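Local coordinates for F5/8 type C domain protein (Bacteroides ovatus, PDB 4ZRX) that probably hydrolyses alpha-L-fucosidic linkages as a putative alpha-L-fucosidase, and carries an F5/8 type C domain that may bind sugar, at residues K85-H99 with Y137-R150. Sequence-based numbering, arbitrary orientation.
With EDO (1,2-ethanediol), chain D.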
loop_
_atom_site.group_PDB
_atom_site.type_symbol
_atom_site.label_atom_id
_atom_site.label_comp_id
_atom_site.label_asym_id
_atom_site.label_seq_id
_atom_site.Cartn_x
_atom_site.Cartn_y
_atom_site.Cartn_z
ATOM N N LYS A 85 16.427 -7.086 3.936
ATOM C CA LYS A 85 17.514 -6.746 3.008
ATOM C C LYS A 85 17.429 -7.584 1.768
ATOM O O LYS A 85 17.427 -7.038 0.639
ATOM C CB LYS A 85 18.843 -6.944 3.698
ATOM C CG LYS A 85 20.045 -6.540 2.910
ATOM C CD LYS A 85 20.331 -5.051 3.053
ATOM C CE LYS A 85 21.685 -4.713 2.319
ATOM N NZ LYS A 85 21.822 -3.222 2.431
ATOM N N GLU A 86 17.285 -8.883 1.955
ATOM C CA GLU A 86 17.187 -9.818 0.853
ATOM C C GLU A 86 15.935 -9.578 0.006
ATOM O O GLU A 86 15.971 -9.781 -1.199
ATOM C CB GLU A 86 17.157 -11.256 1.338
ATOM C CG GLU A 86 18.520 -11.817 1.877
ATOM C CD GLU A 86 18.374 -13.187 2.577
ATOM O OE1 GLU A 86 17.259 -13.782 2.620
ATOM O OE2 GLU A 86 19.391 -13.651 3.129
ATOM N N ALA A 87 14.866 -9.109 0.621
ATOM C CA ALA A 87 13.625 -8.761 -0.088
ATOM C C ALA A 87 13.616 -7.416 -0.780
ATOM O O ALA A 87 12.649 -7.084 -1.418
ATOM C CB ALA A 87 12.446 -8.832 0.880
ATOM N N GLY A 88 14.675 -6.643 -0.681
ATOM C CA GLY A 88 14.847 -5.443 -1.420
ATOM C C GLY A 88 14.565 -4.134 -0.742
ATOM O O GLY A 88 14.594 -3.089 -1.402
ATOM N N PHE A 89 14.243 -4.143 0.550
ATOM C CA PHE A 89 13.941 -2.924 1.274
ATOM C C PHE A 89 15.169 -2.097 1.571
ATOM O O PHE A 89 16.253 -2.651 1.787
ATOM C CB PHE A 89 13.162 -3.233 2.575
ATOM C CG PHE A 89 11.842 -3.861 2.306
ATOM C CD1 PHE A 89 10.763 -3.083 1.959
ATOM C CD2 PHE A 89 11.711 -5.216 2.252
ATOM C CE1 PHE A 89 9.569 -3.641 1.649
ATOM C CE2 PHE A 89 10.493 -5.809 1.916
ATOM C CZ PHE A 89 9.413 -5.013 1.623
ATOM N N LYS A 90 14.977 -0.789 1.578
ATOM C CA LYS A 90 16.080 0.156 1.760
ATOM C C LYS A 90 16.121 0.835 3.106
ATOM O O LYS A 90 17.051 1.567 3.400
ATOM C CB LYS A 90 16.125 1.211 0.620
ATOM C CG LYS A 90 16.271 0.615 -0.726
ATOM C CD LYS A 90 17.578 -0.152 -0.952
ATOM C CE LYS A 90 17.700 -0.541 -2.415
ATOM N NZ LYS A 90 19.048 -1.010 -2.804
HETATM N N MSE A 91 15.096 0.639 3.917
HETATM C CA MSE A 91 15.068 1.157 5.273
HETATM C C MSE A 91 14.089 0.254 6.045
HETATM O O MSE A 91 13.163 -0.333 5.479
HETATM C CB MSE A 91 14.575 2.592 5.299
HETATM C CG MSE A 91 14.680 3.221 6.604
HETATM SE SE MSE A 91 14.042 5.017 6.676
HETATM C CE MSE A 91 12.220 4.503 6.621
ATOM N N VAL A 92 14.339 0.137 7.327
ATOM C CA VAL A 92 13.379 -0.444 8.248
ATOM C C VAL A 92 12.938 0.602 9.237
ATOM O O VAL A 92 13.751 1.426 9.757
ATOM C CB VAL A 92 13.939 -1.681 8.953
ATOM C CG1 VAL A 92 14.351 -2.735 7.941
ATOM C CG2 VAL A 92 15.131 -1.399 9.759
ATOM N N LEU A 93 11.630 0.645 9.491
ATOM C CA LEU A 93 11.056 1.672 10.321
ATOM C C LEU A 93 10.273 1.041 11.444
ATOM O O LEU A 93 9.236 0.437 11.221
ATOM C CB LEU A 93 10.157 2.584 9.452
ATOM C CG LEU A 93 9.240 3.611 10.114
ATOM C CD1 LEU A 93 9.874 4.539 10.913
ATOM C CD2 LEU A 93 8.468 4.413 8.996
ATOM N N LEU A 94 10.766 1.191 12.666
ATOM C CA LEU A 94 10.197 0.469 13.828
ATOM C C LEU A 94 9.251 1.334 14.630
ATOM O O LEU A 94 9.559 2.491 14.945
ATOM C CB LEU A 94 11.351 0.000 14.745
ATOM C CG LEU A 94 10.975 -0.691 16.007
ATOM C CD1 LEU A 94 10.451 -2.072 15.705
ATOM C CD2 LEU A 94 12.166 -0.828 16.880
ATOM N N THR A 95 8.121 0.778 15.056
ATOM C CA THR A 95 7.235 1.383 16.026
ATOM C C THR A 95 7.856 1.301 17.438
ATOM O O THR A 95 7.504 0.442 18.262
ATOM C CB THR A 95 5.848 0.749 16.056
ATOM O OG1 THR A 95 5.943 -0.666 16.289
ATOM C CG2 THR A 95 5.139 0.952 14.675
ATOM N N ALA A 96 8.738 2.240 17.730
ATOM C CA ALA A 96 9.407 2.284 19.016
ATOM C C ALA A 96 8.373 2.543 20.142
ATOM O O ALA A 96 8.545 2.097 21.285
ATOM C CB ALA A 96 10.469 3.382 18.990
ATOM N N LYS A 97 7.319 3.311 19.818
ATOM C CA LYS A 97 6.224 3.552 20.717
ATOM C C LYS A 97 4.991 3.799 19.870
ATOM O O LYS A 97 4.974 4.686 19.032
ATOM C CB LYS A 97 6.448 4.789 21.594
ATOM C CG LYS A 97 5.376 4.932 22.699
ATOM C CD LYS A 97 5.530 6.272 23.438
ATOM C CE LYS A 97 4.962 7.411 22.705
ATOM N NZ LYS A 97 5.090 8.692 23.419
ATOM N N HIS A 98 3.971 2.946 20.058
ATOM C CA HIS A 98 2.690 3.112 19.391
ATOM C C HIS A 98 1.717 3.858 20.327
ATOM O O HIS A 98 2.147 4.428 21.301
ATOM C CB HIS A 98 2.179 1.757 18.854
ATOM C CG HIS A 98 1.275 1.890 17.681
ATOM N ND1 HIS A 98 -0.091 1.939 17.794
ATOM C CD2 HIS A 98 1.544 2.030 16.361
ATOM C CE1 HIS A 98 -0.630 2.102 16.602
ATOM N NE2 HIS A 98 0.341 2.193 15.712
ATOM N N HIS A 99 0.442 3.972 19.934
ATOM C CA HIS A 99 -0.516 4.873 20.647
ATOM C C HIS A 99 -0.711 4.496 22.096
ATOM O O HIS A 99 -0.958 5.359 22.952
ATOM C CB HIS A 99 -1.880 4.892 19.977
ATOM C CG HIS A 99 -1.834 5.194 18.504
ATOM N ND1 HIS A 99 -0.956 6.104 17.954
ATOM C CD2 HIS A 99 -2.597 4.738 17.483
ATOM C CE1 HIS A 99 -1.159 6.169 16.644
ATOM N NE2 HIS A 99 -2.162 5.364 16.338
ATOM N N TYR A 137 23.924 -5.453 8.404
ATOM C CA TYR A 137 23.474 -5.534 6.986
ATOM C C TYR A 137 23.487 -4.242 6.224
ATOM O O TYR A 137 23.009 -4.198 5.071
ATOM C CB TYR A 137 22.076 -6.168 6.944
ATOM C CG TYR A 137 22.083 -7.617 7.318
ATOM C CD1 TYR A 137 22.454 -8.586 6.386
ATOM C CD2 TYR A 137 21.738 -8.042 8.603
ATOM C CE1 TYR A 137 22.525 -9.917 6.729
ATOM C CE2 TYR A 137 21.784 -9.364 8.943
ATOM C CZ TYR A 137 22.185 -10.307 7.979
ATOM O OH TYR A 137 22.223 -11.613 8.309
ATOM N N ASP A 138 24.012 -3.173 6.813
ATOM C CA ASP A 138 24.084 -1.859 6.189
ATOM C C ASP A 138 22.705 -1.429 5.700
ATOM O O ASP A 138 22.502 -1.107 4.516
ATOM C CB ASP A 138 25.131 -1.830 5.033
ATOM C CG ASP A 138 25.341 -0.422 4.470
ATOM O OD1 ASP A 138 25.110 0.558 5.190
ATOM O OD2 ASP A 138 25.779 -0.240 3.299
HETATM N N MSE A 139 21.741 -1.485 6.625
HETATM C CA MSE A 139 20.367 -1.146 6.359
HETATM C C MSE A 139 20.053 0.164 7.032
HETATM O O MSE A 139 20.341 0.350 8.222
HETATM C CB MSE A 139 19.440 -2.265 6.864
HETATM C CG MSE A 139 17.946 -1.913 6.944
HETATM SE SE MSE A 139 17.203 -1.990 5.124
HETATM C CE MSE A 139 16.819 -3.841 4.950
ATOM N N LYS A 140 19.359 1.060 6.333
ATOM C CA LYS A 140 18.971 2.337 6.917
ATOM C C LYS A 140 17.843 2.098 7.943
ATOM O O LYS A 140 17.127 1.096 7.872
ATOM C CB LYS A 140 18.531 3.350 5.884
ATOM C CG LYS A 140 19.675 3.855 4.994
ATOM C CD LYS A 140 19.003 4.814 3.970
ATOM C CE LYS A 140 19.626 4.717 2.658
ATOM N NZ LYS A 140 20.948 5.260 2.680
ATOM N N PHE A 141 17.729 3.020 8.874
ATOM C CA PHE A 141 16.923 2.830 10.096
ATOM C C PHE A 141 16.102 4.049 10.270
ATOM O O PHE A 141 16.609 5.206 10.192
ATOM C CB PHE A 141 17.944 2.645 11.248
ATOM C CG PHE A 141 17.385 2.628 12.615
ATOM C CD1 PHE A 141 16.807 1.502 13.102
ATOM C CD2 PHE A 141 17.534 3.717 13.429
ATOM C CE1 PHE A 141 16.373 1.448 14.463
ATOM C CE2 PHE A 141 17.078 3.702 14.761
ATOM C CZ PHE A 141 16.512 2.563 15.270
ATOM N N GLY A 142 14.849 3.823 10.623
ATOM C CA GLY A 142 13.937 4.879 10.948
ATOM C C GLY A 142 13.109 4.528 12.174
ATOM O O GLY A 142 13.009 3.370 12.547
ATOM N N VAL A 143 12.535 5.546 12.814
ATOM C CA VAL A 143 11.711 5.377 13.985
ATOM C C VAL A 143 10.336 6.024 13.887
ATOM O O VAL A 143 10.202 7.137 13.427
ATOM C CB VAL A 143 12.403 5.820 15.293
ATOM C CG1 VAL A 143 13.659 4.976 15.513
ATOM C CG2 VAL A 143 12.729 7.262 15.229
ATOM N N TYR A 144 9.351 5.315 14.424
ATOM C CA TYR A 144 7.961 5.745 14.604
ATOM C C TYR A 144 7.829 5.977 16.106
ATOM O O TYR A 144 8.080 5.078 16.898
ATOM C CB TYR A 144 7.023 4.659 14.125
ATOM C CG TYR A 144 5.552 4.833 14.386
ATOM C CD1 TYR A 144 5.017 4.725 15.636
ATOM C CD2 TYR A 144 4.665 4.955 13.325
ATOM C CE1 TYR A 144 3.683 4.862 15.851
ATOM C CE2 TYR A 144 3.316 5.029 13.520
ATOM C CZ TYR A 144 2.806 4.988 14.815
ATOM O OH TYR A 144 1.491 5.110 15.129
ATOM N N LEU A 145 7.472 7.205 16.471
ATOM C CA LEU A 145 7.300 7.563 17.875
ATOM C C LEU A 145 5.943 8.240 17.975
ATOM O O LEU A 145 5.786 9.395 17.580
ATOM C CB LEU A 145 8.440 8.464 18.356
ATOM C CG LEU A 145 8.323 8.937 19.801
ATOM C CD1 LEU A 145 8.622 7.812 20.780
ATOM C CD2 LEU A 145 9.227 10.125 20.069
ATOM N N SER A 146 4.946 7.525 18.514
ATOM C CA SER A 146 3.552 8.041 18.468
ATOM C C SER A 146 3.351 9.343 19.245
ATOM O O SER A 146 3.605 9.365 20.480
ATOM C CB SER A 146 2.579 6.990 18.943
ATOM O OG SER A 146 1.269 7.460 18.959
ATOM N N PRO A 147 2.928 10.415 18.562
ATOM C CA PRO A 147 2.566 11.647 19.317
ATOM C C PRO A 147 1.455 11.358 20.326
ATOM O O PRO A 147 1.616 11.698 21.493
ATOM C CB PRO A 147 2.141 12.617 18.204
ATOM C CG PRO A 147 2.901 12.123 17.010
ATOM C CD PRO A 147 2.905 10.658 17.101
ATOM N N TRP A 148 0.381 10.680 19.902
ATOM C CA TRP A 148 -0.711 10.322 20.820
ATOM C C TRP A 148 -0.189 9.200 21.755
ATOM O O TRP A 148 0.300 8.168 21.299
ATOM C CB TRP A 148 -1.914 9.818 20.019
ATOM C CG TRP A 148 -3.149 9.413 20.806
ATOM C CD1 TRP A 148 -3.605 9.918 22.013
ATOM C CD2 TRP A 148 -4.089 8.433 20.411
ATOM N NE1 TRP A 148 -4.784 9.288 22.372
ATOM C CE2 TRP A 148 -5.111 8.394 21.401
ATOM C CE3 TRP A 148 -4.190 7.583 19.298
ATOM C CZ2 TRP A 148 -6.191 7.508 21.315
ATOM C CZ3 TRP A 148 -5.234 6.712 19.221
ATOM C CH2 TRP A 148 -6.244 6.687 20.230
ATOM N N ASP A 149 -0.311 9.418 23.069
ATOM C CA ASP A 149 0.194 8.480 24.041
ATOM C C ASP A 149 -0.922 8.278 25.069
ATOM O O ASP A 149 -1.260 9.194 25.819
ATOM C CB ASP A 149 1.487 9.036 24.672
ATOM C CG ASP A 149 2.194 8.060 25.569
ATOM O OD1 ASP A 149 1.497 7.276 26.267
ATOM O OD2 ASP A 149 3.477 8.069 25.611
ATOM N N ARG A 150 -1.477 7.074 25.100
ATOM C CA ARG A 150 -2.612 6.795 25.937
ATOM C C ARG A 150 -2.179 6.324 27.329
ATOM O O ARG A 150 -3.044 6.072 28.153
ATOM C CB ARG A 150 -3.452 5.691 25.285
ATOM C CG ARG A 150 -3.977 6.129 23.909
ATOM C CD ARG A 150 -4.735 4.993 23.249
ATOM N NE ARG A 150 -6.134 4.966 23.692
ATOM C CZ ARG A 150 -7.092 4.229 23.109
ATOM N NH1 ARG A 150 -6.832 3.383 22.140
ATOM N NH2 ARG A 150 -8.333 4.339 23.549
HETATM C C1 EDO D . 0.561 3.448 11.751
HETATM O O1 EDO D . 0.175 2.570 12.808
HETATM C C2 EDO D . -0.354 3.184 10.570
HETATM O O2 EDO D . -1.719 3.304 10.998
HETATM O O HOH W 1 19.518 0.726 3.292
#
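The His99 ring has Trp148 CE3 over one face, 3.4 Å from His99 CG, and His98 CE1 over the opposite face. At its edge His99 ND1 donates to Ser146 OG, in the ring plane, at 2.8 Å and 163°. Ser146 OG in turn donates a hydrogen bond to Trp148 O (2.6 Å). With an alanine in place of His99, Ser146 OG would probably lose this donor and a gap would open beside the Trp148 indole. The Tyr144 ring has Thr95 CG2 over one face, a CH-pi contact 4.1 Å from the centroid, and Lys97 O at its edge. CG lies opposite the backbone N (chi1 172°), which lays the ring beside Thr95. Tyr144 OH is hydrogen-bonded to Asp185. His98 NE2 shares a 2.9 Å hydrogen bond with O1 of 1,2-ethanediol, probably from the crystallisation liquor; His49 and Glu230 hold the same diol. Buried Lys97 NZ forms a salt bridge to Asp149 OD2 at 2.8 Å. Gln168 and Tyr161 also hydrogen-bond this amine. Strands 91-95 and 140-145 run parallel, with a beta bulge at Ala96. Helix 126-137 makes this a beta-alpha-beta crossover of the TIM barrel, with His98, His99 and Tyr144 near the C-terminal strand ends, where such barrels carry their active site.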